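Local atomic coordinates of putative endo-1,4-beta-xylanase (PDB entry 5MSX), a protein that probably hydrolyses glycosidic bonds in plant pectin as a calcium-binding family 43 glycoside hydrolase, with arabinofuranosidase the likely activity. Residues 192-197 and 213-218; 222-227 and 246-251; 171-176 and 188-193. One frame throughout, in Å; residues are numbered along the deposited sequence.

Contact 1: 192-197 and 213-218; sequences STPRKE and YLYTIG. With EDO (1,2-ethanediol), chain Z.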
loop_
_atom_site.group_PDB
_atom_site.type_symbol
_atom_site.label_atom_id
_atom_site.label_comp_id
_atom_site.label_asym_id
_atom_site.label_seq_id
_atom_site.Cartn_x
_atom_site.Cartn_y
_atom_site.Cartn_z
ATOM N N SER C 192 -25.266 5.557 15.221
ATOM C CA SER C 192 -26.559 5.902 15.785
ATOM C C SER C 192 -27.543 6.381 14.685
ATOM O O SER C 192 -27.210 7.256 13.889
ATOM C CB SER C 192 -26.370 7.010 16.816
ATOM O OG SER C 192 -27.623 7.415 17.298
ATOM N N THR C 193 -28.740 5.790 14.645
ATOM C CA THR C 193 -29.777 6.173 13.685
ATOM C C THR C 193 -31.149 6.265 14.392
ATOM O O THR C 193 -31.367 5.581 15.384
ATOM C CB THR C 193 -29.870 5.137 12.528
ATOM O OG1 THR C 193 -30.312 3.877 13.038
ATOM C CG2 THR C 193 -28.516 4.942 11.784
ATOM N N PRO C 194 -32.082 7.080 13.870
ATOM C CA PRO C 194 -33.386 7.154 14.535
ATOM C C PRO C 194 -34.298 5.945 14.302
ATOM O O PRO C 194 -35.222 5.724 15.078
ATOM C CB PRO C 194 -34.010 8.427 13.937
ATOM C CG PRO C 194 -33.351 8.577 12.637
ATOM C CD PRO C 194 -31.939 8.136 12.859
ATOM N N ARG C 195 -34.041 5.173 13.249
ATOM C CA ARG C 195 -34.750 3.905 13.028
ATOM C C ARG C 195 -33.887 2.755 13.505
ATOM O O ARG C 195 -32.748 2.614 13.063
ATOM C CB ARG C 195 -35.170 3.807 11.563
ATOM C CG ARG C 195 -36.201 4.898 11.283
ATOM C CD ARG C 195 -36.518 5.085 9.835
ATOM N NE ARG C 195 -37.143 6.384 9.566
ATOM C CZ ARG C 195 -38.403 6.726 9.847
ATOM N NH1 ARG C 195 -39.255 5.873 10.420
ATOM N NH2 ARG C 195 -38.827 7.942 9.528
ATOM N N LYS C 196 -34.431 1.940 14.411
ATOM C CA LYS C 196 -33.639 1.036 15.279
ATOM C C LYS C 196 -33.609 -0.461 14.903
ATOM O O LYS C 196 -32.864 -1.250 15.513
ATOM C CB LYS C 196 -34.148 1.137 16.731
ATOM C CG LYS C 196 -34.373 2.548 17.271
ATOM C CD LYS C 196 -33.083 3.334 17.386
ATOM C CE LYS C 196 -33.314 4.717 17.977
ATOM N NZ LYS C 196 -32.017 5.438 18.161
ATOM N N GLU C 197 -34.420 -0.865 13.933
ATOM C CA GLU C 197 -34.583 -2.291 13.624
ATOM C C GLU C 197 -33.402 -2.881 12.871
ATOM O O GLU C 197 -32.474 -2.157 12.474
ATOM C CB GLU C 197 -35.914 -2.560 12.903
ATOM C CG GLU C 197 -36.198 -1.776 11.623
ATOM C CD GLU C 197 -36.890 -0.431 11.869
ATOM O OE1 GLU C 197 -37.996 -0.195 11.324
ATOM O OE2 GLU C 197 -36.333 0.395 12.621
ATOM N N TYR C 213 -24.583 8.143 5.150
ATOM C CA TYR C 213 -24.695 6.758 5.568
ATOM C C TYR C 213 -26.137 6.285 5.360
ATOM O O TYR C 213 -27.038 6.684 6.086
ATOM C CB TYR C 213 -24.297 6.585 7.052
ATOM C CG TYR C 213 -24.441 5.173 7.488
ATOM C CD1 TYR C 213 -23.568 4.228 7.029
ATOM C CD2 TYR C 213 -25.490 4.766 8.315
ATOM C CE1 TYR C 213 -23.729 2.903 7.337
ATOM C CE2 TYR C 213 -25.652 3.432 8.656
ATOM C CZ TYR C 213 -24.780 2.501 8.152
ATOM O OH TYR C 213 -24.869 1.167 8.464
ATOM N N LEU C 214 -26.320 5.418 4.377
ATOM C CA LEU C 214 -27.616 4.829 4.041
ATOM C C LEU C 214 -27.613 3.404 4.542
ATOM O O LEU C 214 -26.620 2.692 4.355
ATOM C CB LEU C 214 -27.825 4.799 2.500
ATOM C CG LEU C 214 -28.122 6.105 1.746
ATOM C CD1 LEU C 214 -27.062 7.164 1.943
ATOM C CD2 LEU C 214 -28.267 5.781 0.265
ATOM N N TYR C 215 -28.730 2.984 5.126
ATOM C CA TYR C 215 -28.843 1.679 5.753
ATOM C C TYR C 215 -30.250 1.101 5.493
ATOM O O TYR C 215 -31.230 1.845 5.425
ATOM C CB TYR C 215 -28.529 1.826 7.251
ATOM C CG TYR C 215 -29.479 2.729 8.023
ATOM C CD1 TYR C 215 -29.324 4.107 8.021
ATOM C CD2 TYR C 215 -30.532 2.193 8.758
ATOM C CE1 TYR C 215 -30.211 4.928 8.697
ATOM C CE2 TYR C 215 -31.424 3.011 9.456
ATOM C CZ TYR C 215 -31.264 4.363 9.424
ATOM O OH TYR C 215 -32.164 5.156 10.101
ATOM N N THR C 216 -30.348 -0.205 5.311
ATOM C CA THR C 216 -31.666 -0.838 5.126
ATOM C C THR C 216 -32.386 -1.041 6.429
ATOM O O THR C 216 -31.761 -1.123 7.502
ATOM C CB THR C 216 -31.628 -2.218 4.400
ATOM O OG1 THR C 216 -31.091 -3.263 5.257
ATOM C CG2 THR C 216 -30.876 -2.109 3.113
ATOM N N ILE C 217 -33.710 -1.037 6.307
ATOM C CA ILE C 217 -34.665 -1.402 7.338
ATOM C C ILE C 217 -35.661 -2.418 6.710
ATOM O O ILE C 217 -35.971 -2.313 5.525
ATOM C CB ILE C 217 -35.372 -0.113 7.804
ATOM C CG1 ILE C 217 -34.422 0.731 8.665
ATOM C CG2 ILE C 217 -36.663 -0.379 8.539
ATOM C CD1 ILE C 217 -33.665 -0.054 9.717
ATOM N N GLY C 218 -36.163 -3.374 7.502
ATOM C CA GLY C 218 -37.111 -4.383 7.012
ATOM C C GLY C 218 -36.444 -5.424 6.146
ATOM O O GLY C 218 -35.219 -5.579 6.132
HETATM C C1 EDO Z . -29.391 10.270 16.215
HETATM O O1 EDO Z . -30.121 9.069 15.928
HETATM C C2 EDO Z . -28.754 10.805 14.936
HETATM O O2 EDO Z . -27.725 9.912 14.475
#
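Thr193 lays its methyl CG2 over one face of the Tyr215 ring, a CH-pi contact in which the carbon stands 3.8 Å from the ring centroid and is shifted toward the rim above CE1. The two side chains come at each other from opposite directions, and Thr193 CB also sits 3.3 Å from the phenol oxygen Tyr215 OH. The threonine torsion divides the labour: OG1 sits between the backbone N and the carbonyl carbon (chi1 65°), which leaves CG2 anti to the carbonyl carbon and over the ring, while OG1 hydrogen-bonds Arg195 O at 2.7 Å, closing the loop on itself. A second hydrogen bond within the loop joins Lys196 NZ to Thr193 O at 2.9 Å. Arg195 adds its CB beside Tyr215 OH; its extended chain then runs off, and its guanidinium makes a salt bridge with Asp244. Further along, Glu197 bends at chi2 and crosses Ile217 at about a right angle; in one of the two conformers modelled for the isoleucine, Glu197 CG lies 3.4 Å from Ile217 CG2 and the carboxylate beside the same branch. Between these two segments the contact is thus made by van der Waals and CH-pi packing, while Ile217 and Tyr215 are paired through their backbones with strand 224-230. This is a loop folded over one face of a blade-like antiparallel four-stranded sheet, as in the five-bladed beta-propeller of family 43 glycoside hydrolases.

Contact 2: 222-227 and 246-251; sequences KYQYAY and ISTTNY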
loop_
_atom_site.group_PDB
_atom_site.type_symbol
_atom_site.label_atom_id
_atom_site.label_comp_id
_atom_site.label_asym_id
_atom_site.label_seq_id
_atom_site.Cartn_x
_atom_site.Cartn_y
_atom_site.Cartn_z
ATOM N N LYS C 222 -41.157 -5.399 2.633
ATOM C CA LYS C 222 -40.985 -4.236 3.547
ATOM C C LYS C 222 -39.597 -3.588 3.553
ATOM O O LYS C 222 -39.371 -2.670 4.302
ATOM C CB LYS C 222 -41.397 -4.580 4.980
ATOM C CG LYS C 222 -42.822 -5.094 5.131
ATOM C CD LYS C 222 -43.866 -4.003 4.938
ATOM C CE LYS C 222 -45.267 -4.601 4.798
ATOM N NZ LYS C 222 -46.321 -3.541 4.758
ATOM N N TYR C 223 -38.674 -4.047 2.714
ATOM C CA TYR C 223 -37.345 -3.426 2.573
ATOM C C TYR C 223 -37.483 -1.914 2.296
ATOM O O TYR C 223 -38.313 -1.506 1.465
ATOM C CB TYR C 223 -36.602 -4.065 1.416
ATOM C CG TYR C 223 -35.334 -4.828 1.691
ATOM C CD1 TYR C 223 -34.411 -4.391 2.660
ATOM C CD2 TYR C 223 -34.983 -5.921 0.904
ATOM C CE1 TYR C 223 -33.208 -5.057 2.858
ATOM C CE2 TYR C 223 -33.755 -6.584 1.088
ATOM C CZ TYR C 223 -32.879 -6.132 2.065
ATOM O OH TYR C 223 -31.675 -6.732 2.277
ATOM N N GLN C 224 -36.752 -1.104 3.057
ATOM C CA GLN C 224 -36.611 0.329 2.828
ATOM C C GLN C 224 -35.145 0.733 3.042
ATOM O O GLN C 224 -34.377 0.040 3.755
ATOM C CB GLN C 224 -37.466 1.128 3.788
ATOM C CG GLN C 224 -38.945 0.793 3.760
ATOM C CD GLN C 224 -39.720 1.509 4.864
ATOM O OE1 GLN C 224 -39.467 1.301 6.019
ATOM N NE2 GLN C 224 -40.634 2.364 4.495
ATOM N N TYR C 225 -34.757 1.830 2.410
ATOM C CA TYR C 225 -33.504 2.509 2.771
ATOM C C TYR C 225 -33.858 3.777 3.525
ATOM O O TYR C 225 -34.749 4.552 3.130
ATOM C CB TYR C 225 -32.627 2.823 1.545
ATOM C CG TYR C 225 -31.541 1.829 1.233
ATOM C CD1 TYR C 225 -30.379 1.786 1.987
ATOM C CD2 TYR C 225 -31.666 0.909 0.176
ATOM C CE1 TYR C 225 -29.359 0.875 1.709
ATOM C CE2 TYR C 225 -30.654 -0.012 -0.109
ATOM C CZ TYR C 225 -29.484 -0.010 0.662
ATOM O OH TYR C 225 -28.456 -0.907 0.413
ATOM N N ALA C 226 -33.123 3.972 4.618
ATOM C CA ALA C 226 -33.113 5.211 5.376
ATOM C C ALA C 226 -31.689 5.742 5.397
ATOM O O ALA C 226 -30.762 5.070 4.899
ATOM C CB ALA C 226 -33.622 4.956 6.778
ATOM N N TYR C 227 -31.489 6.950 5.925
ATOM C CA TYR C 227 -30.142 7.518 5.971
ATOM C C TYR C 227 -29.977 8.568 7.064
ATOM O O TYR C 227 -30.946 9.049 7.630
ATOM C CB TYR C 227 -29.697 8.093 4.610
ATOM C CG TYR C 227 -30.163 9.488 4.362
ATOM C CD1 TYR C 227 -31.510 9.760 4.144
ATOM C CD2 TYR C 227 -29.273 10.565 4.356
ATOM C CE1 TYR C 227 -31.964 11.042 3.900
ATOM C CE2 TYR C 227 -29.728 11.861 4.128
ATOM C CZ TYR C 227 -31.077 12.086 3.889
ATOM O OH TYR C 227 -31.549 13.367 3.642
ATOM N N ILE C 246 -35.616 7.060 2.060
ATOM C CA ILE C 246 -35.327 7.408 0.685
ATOM C C ILE C 246 -35.794 6.384 -0.347
ATOM O O ILE C 246 -35.896 6.746 -1.486
ATOM C CB ILE C 246 -33.876 7.841 0.466
ATOM C CG1 ILE C 246 -32.898 6.729 0.782
ATOM C CG2 ILE C 246 -33.572 9.083 1.307
ATOM C CD1 ILE C 246 -31.462 7.195 0.743
ATOM N N SER C 247 -36.063 5.140 0.043
ATOM C CA SER C 247 -36.686 4.163 -0.849
ATOM C C SER C 247 -37.649 3.336 -0.063
ATOM O O SER C 247 -37.369 2.986 1.080
ATOM C CB SER C 247 -35.671 3.272 -1.566
ATOM O OG SER C 247 -35.077 2.323 -0.712
ATOM N N THR C 248 -38.806 3.072 -0.657
ATOM C CA THR C 248 -39.873 2.317 -0.012
ATOM C C THR C 248 -40.838 1.798 -1.080
ATOM O O THR C 248 -40.858 2.322 -2.188
ATOM C CB THR C 248 -40.625 3.177 1.042
ATOM O OG1 THR C 248 -41.481 2.329 1.808
ATOM C CG2 THR C 248 -41.491 4.301 0.391
ATOM N N THR C 249 -41.617 0.771 -0.757
ATOM C CA THR C 249 -42.630 0.237 -1.678
ATOM C C THR C 249 -43.501 1.358 -2.275
ATOM O O THR C 249 -43.923 2.273 -1.560
ATOM C CB THR C 249 -43.499 -0.838 -0.992
ATOM O OG1 THR C 249 -42.696 -2.007 -0.778
ATOM C CG2 THR C 249 -44.777 -1.205 -1.845
ATOM N N ASN C 250 -43.660 1.322 -3.599
ATOM C CA ASN C 250 -44.586 2.202 -4.328
ATOM C C ASN C 250 -45.684 1.299 -4.922
ATOM O O ASN C 250 -45.495 0.630 -5.975
ATOM C CB ASN C 250 -43.847 2.959 -5.409
ATOM C CG ASN C 250 -44.741 3.959 -6.140
ATOM O OD1 ASN C 250 -45.921 3.700 -6.389
ATOM N ND2 ASN C 250 -44.160 5.079 -6.534
ATOM N N TYR C 251 -46.815 1.266 -4.224
ATOM C CA TYR C 251 -47.927 0.375 -4.544
ATOM C C TYR C 251 -48.489 0.690 -5.931
ATOM O O TYR C 251 -48.717 -0.206 -6.732
ATOM C CB TYR C 251 -49.026 0.483 -3.469
ATOM C CG TYR C 251 -48.642 -0.181 -2.168
ATOM C CD1 TYR C 251 -48.759 -1.559 -2.021
ATOM C CD2 TYR C 251 -48.144 0.553 -1.090
ATOM C CE1 TYR C 251 -48.399 -2.189 -0.841
ATOM C CE2 TYR C 251 -47.782 -0.079 0.095
ATOM C CZ TYR C 251 -47.916 -1.448 0.195
ATOM O OH TYR C 251 -47.577 -2.111 1.331
HETATM O O HOH W 1 -41.054 -0.979 1.524
#
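The Tyr225 ring receives Ser247 OG at its edge, in the plane. Tyr227 meets Ile246 obliquely: the isoleucine CG2 branch touches CD1 and CE1, 3.6 Å from CD1, and the two side chains cross at about a right angle. The Tyr225 hydroxyl goes on to Gly201 and Gly261, and that of Tyr227 to Ile301. The two backbones run antiparallel, and Ile246 and Ser247 both face Tyr225, a classic beta bulge on the short, weakly bonded last strand of a four-stranded sheet, consistent with a blade of the family 43 propeller. Tyr225 O accepts Ile246 N at 2.9 Å and, weakly, Ser247 N; Tyr225 N gives to Ser247 O at 3.2 Å. Ser247 OG, held between its backbone N and carbonyl carbon (chi1 73°), lies beside that amide for a further weak bond, and its stronger partner is Pro258 O. Past the bulge, Gln224 and Thr248 lie side by side. The extended glutamine brings NE2 to Thr248 OG1 at 2.8 Å, with the hydroxyl close to the amide plane and an N-H...O angle of 162°. Where the strands part, a water accepts from Thr249 N and donates to Tyr223 O at 2.8 Å.

Contact 3: 171-176 and 188-193; sequences RRHVAK and VQVIST. With EDO (1,2-ethanediol), chain Z.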
loop_
_atom_site.group_PDB
_atom_site.type_symbol
_atom_site.label_atom_id
_atom_site.label_comp_id
_atom_site.label_asym_id
_atom_site.label_seq_id
_atom_site.Cartn_x
_atom_site.Cartn_y
_atom_site.Cartn_z
ATOM N N ARG C 171 -25.673 -4.190 10.440
ATOM C CA ARG C 171 -26.032 -3.803 11.813
ATOM C C ARG C 171 -25.307 -2.546 12.299
ATOM O O ARG C 171 -25.026 -2.357 13.502
ATOM C CB ARG C 171 -25.906 -4.999 12.772
ATOM C CG ARG C 171 -26.580 -6.264 12.236
ATOM C CD ARG C 171 -26.886 -7.262 13.367
ATOM N NE ARG C 171 -27.993 -6.783 14.226
ATOM C CZ ARG C 171 -28.496 -7.474 15.261
ATOM N NH1 ARG C 171 -27.982 -8.670 15.602
ATOM N NH2 ARG C 171 -29.513 -6.977 15.967
ATOM N N ARG C 172 -25.091 -1.646 11.347
ATOM C CA ARG C 172 -24.610 -0.304 11.614
ATOM C C ARG C 172 -23.153 -0.243 12.127
ATOM O O ARG C 172 -22.759 0.704 12.799
ATOM C CB ARG C 172 -25.585 0.449 12.533
ATOM C CG ARG C 172 -27.057 0.445 12.095
ATOM C CD ARG C 172 -27.905 1.131 13.159
ATOM N NE ARG C 172 -29.310 1.266 12.787
ATOM C CZ ARG C 172 -30.194 0.262 12.740
ATOM N NH1 ARG C 172 -29.844 -0.998 13.022
ATOM N NH2 ARG C 172 -31.461 0.514 12.369
ATOM N N HIS C 173 -22.356 -1.227 11.745
ATOM C CA HIS C 173 -20.971 -1.298 12.179
ATOM C C HIS C 173 -20.049 -0.513 11.261
ATOM O O HIS C 173 -20.238 -0.507 10.041
ATOM C CB HIS C 173 -20.504 -2.745 12.265
ATOM C CG HIS C 173 -21.067 -3.480 13.445
ATOM N ND1 HIS C 173 -22.052 -4.440 13.329
ATOM C CD2 HIS C 173 -20.798 -3.381 14.767
ATOM C CE1 HIS C 173 -22.347 -4.918 14.528
ATOM N NE2 HIS C 173 -21.609 -4.285 15.419
ATOM N N VAL C 174 -19.039 0.107 11.868
ATOM C CA VAL C 174 -17.963 0.782 11.132
ATOM C C VAL C 174 -16.633 0.778 11.933
ATOM O O VAL C 174 -16.618 0.925 13.159
ATOM C CB VAL C 174 -18.353 2.226 10.761
ATOM C CG1 VAL C 174 -18.551 3.091 11.991
ATOM C CG2 VAL C 174 -17.326 2.851 9.830
ATOM N N ALA C 175 -15.546 0.590 11.206
ATOM C CA ALA C 175 -14.200 0.626 11.766
ATOM C C ALA C 175 -13.223 1.135 10.707
ATOM O O ALA C 175 -13.453 0.936 9.502
ATOM C CB ALA C 175 -13.796 -0.769 12.205
ATOM N N LYS C 176 -12.119 1.749 11.139
ATOM C CA LYS C 176 -11.027 2.069 10.214
ATOM C C LYS C 176 -10.411 0.801 9.628
ATOM O O LYS C 176 -10.461 -0.267 10.236
ATOM C CB LYS C 176 -9.937 2.903 10.880
ATOM C CG LYS C 176 -10.413 4.294 11.255
ATOM C CD LYS C 176 -9.284 5.133 11.834
ATOM C CE LYS C 176 -9.762 6.548 12.016
ATOM N NZ LYS C 176 -8.802 7.295 12.859
ATOM N N VAL C 188 -14.192 -0.489 16.985
ATOM C CA VAL C 188 -15.410 -0.704 16.171
ATOM C C VAL C 188 -16.513 0.144 16.754
ATOM O O VAL C 188 -16.716 0.098 17.958
ATOM C CB VAL C 188 -15.859 -2.176 16.208
ATOM C CG1 VAL C 188 -17.098 -2.374 15.314
ATOM C CG2 VAL C 188 -14.721 -3.109 15.778
ATOM N N GLN C 189 -17.190 0.960 15.939
ATOM C CA GLN C 189 -18.288 1.786 16.425
ATOM C C GLN C 189 -19.615 1.320 15.844
ATOM O O GLN C 189 -19.668 0.701 14.773
ATOM C CB GLN C 189 -18.113 3.267 16.075
ATOM C CG GLN C 189 -16.802 3.925 16.544
ATOM C CD GLN C 189 -16.742 4.318 18.008
ATOM O OE1 GLN C 189 -17.553 3.887 18.827
ATOM N NE2 GLN C 189 -15.759 5.145 18.346
ATOM N N VAL C 190 -20.692 1.645 16.554
ATOM C CA VAL C 190 -22.046 1.395 16.066
ATOM C C VAL C 190 -22.656 2.745 15.767
ATOM O O VAL C 190 -22.715 3.592 16.637
ATOM C CB VAL C 190 -22.880 0.586 17.089
ATOM C CG1 VAL C 190 -24.320 0.438 16.617
ATOM C CG2 VAL C 190 -22.249 -0.789 17.303
ATOM N N ILE C 191 -23.057 2.960 14.512
ATOM C CA ILE C 191 -23.623 4.237 14.094
ATOM C C ILE C 191 -25.001 4.371 14.700
ATOM O O ILE C 191 -25.806 3.422 14.666
ATOM C CB ILE C 191 -23.729 4.353 12.561
ATOM C CG1 ILE C 191 -22.328 4.451 11.951
ATOM C CG2 ILE C 191 -24.557 5.571 12.149
ATOM C CD1 ILE C 191 -22.240 3.817 10.582
ATOM N N SER C 192 -25.266 5.557 15.221
ATOM C CA SER C 192 -26.559 5.902 15.785
ATOM C C SER C 192 -27.543 6.381 14.685
ATOM O O SER C 192 -27.210 7.256 13.889
ATOM C CB SER C 192 -26.370 7.010 16.816
ATOM O OG SER C 192 -27.623 7.415 17.298
ATOM N N THR C 193 -28.740 5.790 14.645
ATOM C CA THR C 193 -29.777 6.173 13.685
ATOM C C THR C 193 -31.149 6.265 14.392
ATOM O O THR C 193 -31.367 5.581 15.384
ATOM C CB THR C 193 -29.870 5.137 12.528
ATOM O OG1 THR C 193 -30.312 3.877 13.038
ATOM C CG2 THR C 193 -28.516 4.942 11.784
HETATM C C1 EDO Z . -29.391 10.270 16.215
HETATM O O1 EDO Z . -30.121 9.069 15.928
HETATM C C2 EDO Z . -28.754 10.805 14.936
HETATM O O2 EDO Z . -27.725 9.912 14.475
#
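Strands 173-176 and 188-190 run antiparallel, their axes 4.8 Å apart at closest approach and their directions 149° apart. They are the last two strands of a four-stranded antiparallel sheet, order 156-159, 165-169, 173-177, 187-190, consistent with one blade of the family 43 five-bladed propeller. Val174 and Gln189 form the hydrogen-bonded pair: Gln189 N reaches Val174 O at 2.8 Å, nearly straight on to the carbonyl, and Val174 N returns to Gln189 O at 3.0 Å. One step on, His173 and Val190 make a non-hydrogen-bonded pair, and beyond the strand ends Ile191 N still donates to Arg172 O at 2.8 Å, in the carbonyl plane with an N-H...O angle of 172°.

On the face bearing His173, Val188 and Val190, the imidazole is approached obliquely by two valine methyls: Val188 CG1 and Val190 CG2 each come within 3.9 Å of His173 CD2. Arg171 O lies over one face of the ring, ND1 is bonded to Gly170 O, and the imidazole stacks with Trp169, which together should restrict its rotation. The opposite face of the sheet holds Val174, whose CG1, set between the backbone N and the carbonyl carbon, meets Ile191 CG1 at about a right angle, 4.0 Å away; Phe168 of the neighbouring strand touches both residues.

Arg172 carries the contact past the end of the strands. Its CG lies beside the backbone N and the chain is extended from there to NE, skirting Ile191 O with CD. NH2 bonds Glu197 O and more weakly Arg195 O. NE makes a hydrogen bond of 2.8 Å to Thr193 OG1, which lies 18° out of the guanidinium plane.

In the fold
Contacts 1 and 3 meet end to end, sharing Ser192 and Thr193, with centres 11 Å apart; Arg172 of contact 3 reaches into the loop of contact 1, and its CA lies 3.5 Å from Tyr213 OH. Contacts 1 and 2 both reach one sheet, through the neighbouring strands 210-217 and 224-230, where Ile217 N lies 2.8 Å from Gln224 O, a probable hydrogen bond. Contacts 2 and 3 do not touch, their nearest atoms being about 6 Å apart. Each comes near the side chain of the predicted proton donor Glu200: about 3 Å from the side chain of Tyr223 (contact 2), about 6 Å from that of Arg171 (contact 3), and about 8 Å from Gly218 (contact 1).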